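Local structure of aspartate semialdehyde dehydrogenase (Francisella tularensis subsp. tularensis, 4WOJ) at the interface of chains A and B. The protein catalyses the NADPH-dependent reductive dephosphorylation of L-aspartyl-4-phosphate to L-aspartate semialdehyde, an early step towards lysine, methionine and threonine, and acts as a homodimer. Sequence-based numbering; all coordinates share one arbitrary frame. Chains: chain A/B, Aspartate semialdehyde dehydrogenase.

Four patches sample the two-fold homodimer interface, each with a twin in which the chains are exchanged. The C-alpha centre of contact 2 lies about 20 Å from that of contact 1 and about 21 Å from those of contacts 3 and 4; contacts 1 and 3 are about 33 Å apart, contacts 3 and 4 about 19 Å. Strand 161-167 of chain A serves contacts 1 and 2. Strand 263-266 (contacts 1 and 2) and residues 228-231 (contacts 2 and 4) contribute from opposite chains. Contact 2 is centred about 7 Å from A:His276, sequence neighbour of its A:Ser277, so dimerisation may help to position this region.

Contact 1: the interface of chains A and B. Residues chain A 161-163, 262, 264; chain B 338-339.
One face of the A:Trp161 indole meets the side chain of B:Leu339, whose CD2 methyl stands over the ring plane towards its rim. The same methyl is 3.8 Å from A:Trp161 CB, and B:Leu339 CD1 reaches towards A:Trp161 CE3 and CZ3 on the six-membered ring; the two side chains cross at about a right angle. In A:Trp161, chi1 59° places the ring, and chi2 -116° turns its face to chain B. Over the same face, beyond the rim at the pyrrole carbon, stands the backbone O of B:Leu339, 3.8 Å from A:Trp161 CD1.

Further walls close round the leucine: A:Pro262 CB lies 4.1 Å from B:Leu339 CD2, and A:Asp264 CB is 4.1 Å from B:Leu339 CG. A:Pro262 CB also makes a van der Waals contact with the backbone O of B:Leu338, 3.2 Å away. A:Asn163 adds its amide OD1 at 3.9 Å from B:Leu339 CD1. With 84 Å² hidden, B:Leu339 has the largest buried area of the patch.

The polar anchor is the carboxylate of A:Asp264. Its OD2 accepts the backbone N-H of B:Leu338 at 2.8 Å, nearly straight (168° at H), through the anti lone pair, which faces away from OD1. This bond probably helps to hold the loop backbone just before the inserted leucine.

In the fold, this part of the homodimer interface sets a chain B loop, between strands 329-336 and 343-351, against chain A strands 161-167 and 263-266 and the loop residue A:Pro262.

Contact 2: the interface of chains A and B. Residues chain A 167, 277, 318, 320, 347; chain B 228, 230, 266, 268.
A:Phe347 forms the apolar centre of this patch in the dimer interface of the aspartate-semialdehyde dehydrogenase family. B:Pro230 lies on one ring face, its CB 3.8 Å from the centroid in a CH-pi contact and displaced towards the rim. The CD1 methyl of B:Ile266 meets the ring at CD1 of A:Phe347, 3.5 Å away, near the stem of the side chain. At the far end, CZ of A:Phe347 is 3.6 Å from B:Leu228 CD1. A:Phe347 CG is anti to the backbone N (chi1 -168°), which carries the ring out of strand 343-351 to these three partners.

B:Leu228 divides its methyls between two aromatic residues. While CD1 serves the phenylalanine, CD2 touches A:Tyr167 CB at 3.5 Å, the two side chains crossing at about a right angle; chi1 59° sets the leucine CG between the backbone N and the carbonyl carbon, pointing the branch point at the two rings. A:Pro320 CD backs the branch point, 3.9 Å from B:Leu228 CG. B:Val268 approaches A:Tyr167 from the opposite direction, its CG2 3.6 Å from CZ at the phenol end of the ring.

Towards the polar rim, the hydroxyl OG of A:Ser277 lies 3.7 Å from B:Leu228 CD2. On another side, the carbonyl O of A:Leu318 faces the ring carbons CG and CD of B:Pro230.

Contact 3: the interface of chains A and B. Residues chain A 18, 175, 178-179, 182; chain B 198, 201.
B:Ile198, with 93 Å² hidden, is the main insertion of chain B in this helix-against-helix part of the homodimer interface, meeting residues of two chain A helices. Its branches point to different partners. CG2 is 3.6 Å from the terminal methyl CE of A:Met18, a contact made possible by the bend of the methionine at its last torsion (chi3 112°). CD1 touches CG of A:Gln179 at 3.7 Å and the CD1 methyl of A:Leu182 at 3.7 Å. CG1 lies anti to the backbone N (chi1 -164°), directing this longer branch towards helix 175-191, where the sulfur SD of A:Met178 stands at 4.2 Å from CG1.

A:Gln179 buries 38 Å² and B:Arg201 37 Å². The aliphatic stem of the glutamine does the touching: its CG is 3.7 Å from NH1 of B:Arg201. Their side chains cross at about a right angle; the amide and guanidinium planes are 13° apart but not stacked. A:Leu182 places its CD1 methyl over one face of the guanidinium, towards the rim, 3.5 Å from CZ of B:Arg201.

In the fold, the start of helix 198-209 of chain B lies against helix 175-191 of chain A, while A:Met18 reaches in from the first residue of helix 18-30.

Contact 4: the interface of chains A and B. Residues chain A 221-222, 229, 231; chain B 311, 315.
B:Leu315, the residue with the largest hidden surface here (75 Å²), fits among A:Val221, A:Gln222, A:Leu229 and A:Trp231, where helix 311-317 of chain B meets loop residues of chain A in the homodimer interface. Its CD2 methyl lies 3.6 Å from A:Leu229 CB and 3.7 Å from A:Trp231 CB, so it rests against the side-chain stems of two residues from one loop. The other methyl, CD1, turns to A:Val221 and sits 4.0 Å from its CB. The two side chains cross at about a right angle there, as do those of B:Leu315 and A:Leu229. The leucine CG is anti to the carbonyl carbon (chi1 -64°), which sends the fork away from helix 311-317 into the partner chain.

A:Trp231, with 46 Å² hidden, lays one face of its indole against B:Lys311, with 38 Å², at the beginning of helix 311-317. CA of the lysine stands over the centre of the ring system, and CB is 3.7 Å from the centroid of the five-membered ring, a CH-pi contact. Beyond CG the lysine chain runs extended, and its methylenes continue along the pyrrole side of the indole, with CG 3.5 Å from A:Trp231 CD1. The contact therefore uses the aliphatic part of the lysine.

At the other end of the patch, chi2 (-79°) of A:Gln222 turns only the amide, whereas chi1 (-49°), with CG anti to the carbonyl carbon, places CG 3.5 Å from the backbone O of B:Leu315.

Contact 1: the interface of chains A and B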
# COMPACT_ATOMS: atom_id res chain seq x y z
N TRP A 161 17.34 -13.14 1.99
CA TRP A 161 16.88 -11.77 2.28
C TRP A 161 15.38 -11.54 2.06
O TRP A 161 14.71 -12.36 1.47
CB TRP A 161 17.68 -10.69 1.54
CG TRP A 161 17.74 -10.70 0.04
CD1 TRP A 161 18.86 -10.90 -0.71
CD2 TRP A 161 16.68 -10.42 -0.90
NE1 TRP A 161 18.59 -10.79 -2.05
CE2 TRP A 161 17.26 -10.51 -2.20
CE3 TRP A 161 15.31 -10.14 -0.79
CZ2 TRP A 161 16.52 -10.32 -3.36
CZ3 TRP A 161 14.58 -9.95 -1.93
CH2 TRP A 161 15.18 -10.02 -3.21
N VAL A 162 14.90 -10.41 2.58
CA VAL A 162 13.48 -10.00 2.50
C VAL A 162 13.25 -8.54 2.09
O VAL A 162 13.66 -7.65 2.78
CB VAL A 162 12.78 -10.13 3.88
CG1 VAL A 162 11.28 -9.91 3.73
CG2 VAL A 162 13.06 -11.48 4.51
N ASN A 163 12.62 -8.32 0.96
CA ASN A 163 12.05 -7.01 0.66
C ASN A 163 10.66 -6.98 1.24
O ASN A 163 9.86 -7.87 0.93
CB ASN A 163 11.95 -6.79 -0.84
CG ASN A 163 11.64 -5.37 -1.19
OD1 ASN A 163 12.50 -4.50 -1.11
ND2 ASN A 163 10.38 -5.11 -1.56
N PRO A 262 19.67 -9.58 5.27
CA PRO A 262 19.26 -8.21 4.97
C PRO A 262 17.73 -8.09 4.91
O PRO A 262 17.05 -9.01 4.47
CB PRO A 262 19.89 -7.93 3.60
CG PRO A 262 20.97 -8.95 3.41
CD PRO A 262 20.54 -10.15 4.20
N ASP A 264 14.99 -4.98 3.78
CA ASP A 264 14.87 -3.63 3.26
C ASP A 264 13.52 -3.48 2.60
O ASP A 264 12.77 -4.44 2.48
CB ASP A 264 16.01 -3.33 2.30
CG ASP A 264 16.50 -1.84 2.38
OD1 ASP A 264 15.65 -0.93 2.67
OD2 ASP A 264 17.74 -1.61 2.14
N LEU B 338 20.13 -2.65 1.18
CA LEU B 338 20.87 -3.62 1.94
C LEU B 338 20.86 -5.01 1.31
O LEU B 338 21.56 -5.89 1.75
CB LEU B 338 20.22 -3.75 3.31
CG LEU B 338 20.33 -2.51 4.18
CD1 LEU B 338 19.51 -2.71 5.48
CD2 LEU B 338 21.79 -2.19 4.48
N LEU B 339 20.00 -5.21 0.34
CA LEU B 339 19.78 -6.53 -0.22
C LEU B 339 20.93 -6.93 -1.09
O LEU B 339 21.34 -8.07 -1.08
CB LEU B 339 18.51 -6.54 -1.07
CG LEU B 339 17.24 -6.15 -0.35
CD1 LEU B 339 16.03 -6.17 -1.31
CD2 LEU B 339 17.05 -7.05 0.85

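Contact 2: the interface of chains A and B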
# COMPACT_ATOMS: atom_id res chain seq x y z
N TYR A 167 1.98 -1.48 4.32
CA TYR A 167 0.75 -0.76 4.16
C TYR A 167 0.31 -0.68 5.62
O TYR A 167 -0.41 -1.56 6.13
CB TYR A 167 -0.27 -1.60 3.38
CG TYR A 167 0.09 -2.02 1.94
CD1 TYR A 167 1.14 -2.89 1.66
CD2 TYR A 167 -0.66 -1.55 0.87
CE1 TYR A 167 1.44 -3.25 0.34
CE2 TYR A 167 -0.36 -1.89 -0.43
CZ TYR A 167 0.69 -2.75 -0.71
OH TYR A 167 0.95 -3.07 -2.05
N SER A 277 -0.37 -4.47 6.97
CA SER A 277 -0.21 -5.41 5.86
C SER A 277 1.17 -5.25 5.24
O SER A 277 1.79 -4.20 5.34
CB SER A 277 -1.30 -5.22 4.81
OG SER A 277 -2.59 -5.10 5.41
N LEU A 318 -7.65 -12.17 3.62
CA LEU A 318 -6.29 -11.58 3.65
C LEU A 318 -6.37 -10.06 3.66
O LEU A 318 -5.79 -9.40 2.82
CB LEU A 318 -5.46 -12.04 2.46
CG LEU A 318 -3.95 -11.87 2.56
CD1 LEU A 318 -3.36 -12.61 3.76
CD2 LEU A 318 -3.35 -12.42 1.28
N PRO A 320 -7.16 -6.32 6.37
CA PRO A 320 -7.35 -5.64 7.67
C PRO A 320 -8.73 -5.83 8.29
O PRO A 320 -8.85 -6.07 9.50
CB PRO A 320 -7.15 -4.16 7.32
CG PRO A 320 -6.31 -4.14 6.10
CD PRO A 320 -6.55 -5.44 5.37
N PHE A 347 1.89 -12.10 0.70
CA PHE A 347 1.27 -10.89 1.31
C PHE A 347 0.72 -11.32 2.67
O PHE A 347 0.02 -12.31 2.74
CB PHE A 347 0.10 -10.36 0.47
CG PHE A 347 -0.41 -8.97 0.86
CD1 PHE A 347 0.23 -7.83 0.41
CD2 PHE A 347 -1.54 -8.80 1.63
CE1 PHE A 347 -0.26 -6.55 0.73
CE2 PHE A 347 -2.05 -7.52 1.93
CZ PHE A 347 -1.41 -6.39 1.46
N LEU B 228 -7.92 -2.70 2.54
CA LEU B 228 -7.15 -2.87 1.29
C LEU B 228 -7.41 -4.27 0.71
O LEU B 228 -7.77 -5.17 1.43
CB LEU B 228 -5.66 -2.56 1.49
CG LEU B 228 -4.90 -3.35 2.51
CD1 LEU B 228 -4.58 -4.77 2.01
CD2 LEU B 228 -3.60 -2.62 2.81
N PRO B 230 -5.78 -7.14 -1.66
CA PRO B 230 -4.63 -7.62 -2.39
C PRO B 230 -4.96 -8.65 -3.45
O PRO B 230 -4.26 -9.66 -3.58
CB PRO B 230 -3.73 -8.19 -1.28
CG PRO B 230 -4.69 -8.68 -0.26
CD PRO B 230 -5.87 -7.73 -0.33
N ILE B 266 3.20 -7.71 -6.21
CA ILE B 266 1.81 -7.81 -5.94
C ILE B 266 1.05 -6.51 -6.21
O ILE B 266 1.53 -5.41 -5.90
CB ILE B 266 1.59 -8.19 -4.50
CG1 ILE B 266 0.16 -8.72 -4.32
CG2 ILE B 266 1.90 -6.99 -3.60
CD1 ILE B 266 -0.26 -8.88 -2.88
N VAL B 268 -2.32 -4.31 -5.28
CA VAL B 268 -3.21 -4.14 -4.15
C VAL B 268 -4.09 -2.91 -4.34
O VAL B 268 -3.61 -1.84 -4.70
CB VAL B 268 -2.44 -3.95 -2.84
CG1 VAL B 268 -3.37 -3.99 -1.62
CG2 VAL B 268 -1.32 -5.01 -2.67

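Contact 3: the interface of chains A and B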
# COMPACT_ATOMS: atom_id res chain seq x y z
N MET A 18 -3.73 2.68 23.71
CA MET A 18 -4.29 1.58 22.90
C MET A 18 -3.56 0.27 23.12
O MET A 18 -4.20 -0.73 23.37
CB MET A 18 -4.28 1.92 21.42
CG MET A 18 -5.22 3.04 21.11
SD MET A 18 -5.19 3.44 19.37
CE MET A 18 -6.79 2.89 18.97
N ALA A 175 -3.46 6.97 19.60
CA ALA A 175 -4.92 7.17 19.59
C ALA A 175 -5.46 8.52 19.07
O ALA A 175 -6.63 8.61 18.60
CB ALA A 175 -5.45 6.95 20.99
N MET A 178 -5.34 8.33 15.15
CA MET A 178 -6.50 7.55 14.66
C MET A 178 -7.76 8.36 14.66
O MET A 178 -8.54 8.36 13.72
CB MET A 178 -6.71 6.32 15.55
CG MET A 178 -7.68 5.29 14.95
SD MET A 178 -7.62 3.62 15.67
CE MET A 178 -5.94 3.69 16.23
N GLN A 179 -7.97 9.05 15.77
CA GLN A 179 -9.08 9.98 15.90
C GLN A 179 -9.02 10.98 14.79
O GLN A 179 -10.03 11.24 14.13
CB GLN A 179 -9.02 10.69 17.25
CG GLN A 179 -9.78 9.95 18.32
CD GLN A 179 -9.35 10.29 19.73
OE1 GLN A 179 -8.55 11.22 19.96
NE2 GLN A 179 -9.86 9.54 20.68
N LEU A 182 -10.07 9.30 11.48
CA LEU A 182 -11.54 9.15 11.47
C LEU A 182 -12.23 10.48 11.22
O LEU A 182 -13.19 10.54 10.48
CB LEU A 182 -12.09 8.57 12.79
CG LEU A 182 -11.66 7.14 13.10
CD1 LEU A 182 -12.02 6.80 14.54
CD2 LEU A 182 -12.28 6.17 12.09
N ILE B 198 -12.28 4.91 21.53
CA ILE B 198 -11.61 4.71 20.23
C ILE B 198 -11.56 3.26 19.70
O ILE B 198 -11.80 3.03 18.51
CB ILE B 198 -10.18 5.32 20.22
CG1 ILE B 198 -9.66 5.48 18.78
CG2 ILE B 198 -9.24 4.52 21.09
CD1 ILE B 198 -10.54 6.35 17.91
N ARG B 201 -15.02 2.21 18.62
CA ARG B 201 -15.40 2.81 17.33
C ARG B 201 -14.87 1.98 16.18
O ARG B 201 -15.57 1.70 15.21
CB ARG B 201 -14.90 4.23 17.22
CG ARG B 201 -15.57 5.22 18.18
CD ARG B 201 -14.74 6.48 18.37
NE ARG B 201 -14.69 7.25 17.15
CZ ARG B 201 -14.03 8.39 16.99
NH1 ARG B 201 -13.32 8.90 17.98
NH2 ARG B 201 -14.02 8.98 15.79

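Contact 4: the interface of chains A and B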
# COMPACT_ATOMS: atom_id res chain seq x y z
N VAL A 221 0.31 14.98 9.88
CA VAL A 221 1.09 15.98 9.13
C VAL A 221 0.38 16.42 7.83
O VAL A 221 0.39 17.60 7.50
CB VAL A 221 2.52 15.48 8.85
CG1 VAL A 221 3.34 16.56 8.15
CG2 VAL A 221 3.19 15.08 10.15
N GLN A 222 -0.14 15.45 7.07
CA GLN A 222 -1.01 15.72 5.93
C GLN A 222 -2.23 14.86 6.09
O GLN A 222 -2.27 13.97 6.90
CB GLN A 222 -0.34 15.35 4.59
CG GLN A 222 1.08 15.89 4.35
CD GLN A 222 1.18 17.36 3.93
OE1 GLN A 222 0.19 18.03 3.62
NE2 GLN A 222 2.41 17.83 3.86
N LEU A 229 0.93 7.83 2.84
CA LEU A 229 2.13 8.55 3.27
C LEU A 229 3.40 7.69 3.34
O LEU A 229 3.62 6.91 4.32
CB LEU A 229 1.89 9.19 4.62
CG LEU A 229 0.58 9.99 4.78
CD1 LEU A 229 0.42 10.40 6.25
CD2 LEU A 229 0.54 11.23 3.88
N TRP A 231 6.36 7.95 4.29
CA TRP A 231 7.40 8.29 5.26
C TRP A 231 6.92 8.02 6.68
O TRP A 231 5.97 8.64 7.14
CB TRP A 231 7.80 9.75 5.17
CG TRP A 231 9.08 10.05 5.94
CD1 TRP A 231 9.20 10.21 7.29
CD2 TRP A 231 10.37 10.26 5.40
NE1 TRP A 231 10.51 10.49 7.62
CE2 TRP A 231 11.23 10.56 6.47
CE3 TRP A 231 10.88 10.24 4.10
CZ2 TRP A 231 12.58 10.79 6.28
CZ3 TRP A 231 12.20 10.51 3.92
CH2 TRP A 231 13.05 10.77 5.00
N LYS B 311 11.44 14.13 4.81
CA LYS B 311 10.09 14.01 5.30
C LYS B 311 9.13 15.10 4.79
O LYS B 311 8.10 14.80 4.18
CB LYS B 311 10.15 14.04 6.81
CG LYS B 311 8.83 13.73 7.48
CD LYS B 311 9.07 13.65 8.99
CE LYS B 311 7.89 13.04 9.72
NZ LYS B 311 8.36 12.55 11.04
N LEU B 315 6.14 13.80 2.30
CA LEU B 315 4.72 13.85 2.70
C LEU B 315 3.96 14.87 1.89
O LEU B 315 2.81 14.67 1.57
CB LEU B 315 4.55 14.06 4.20
CG LEU B 315 5.10 12.92 5.07
CD1 LEU B 315 4.77 13.15 6.52
CD2 LEU B 315 4.62 11.53 4.66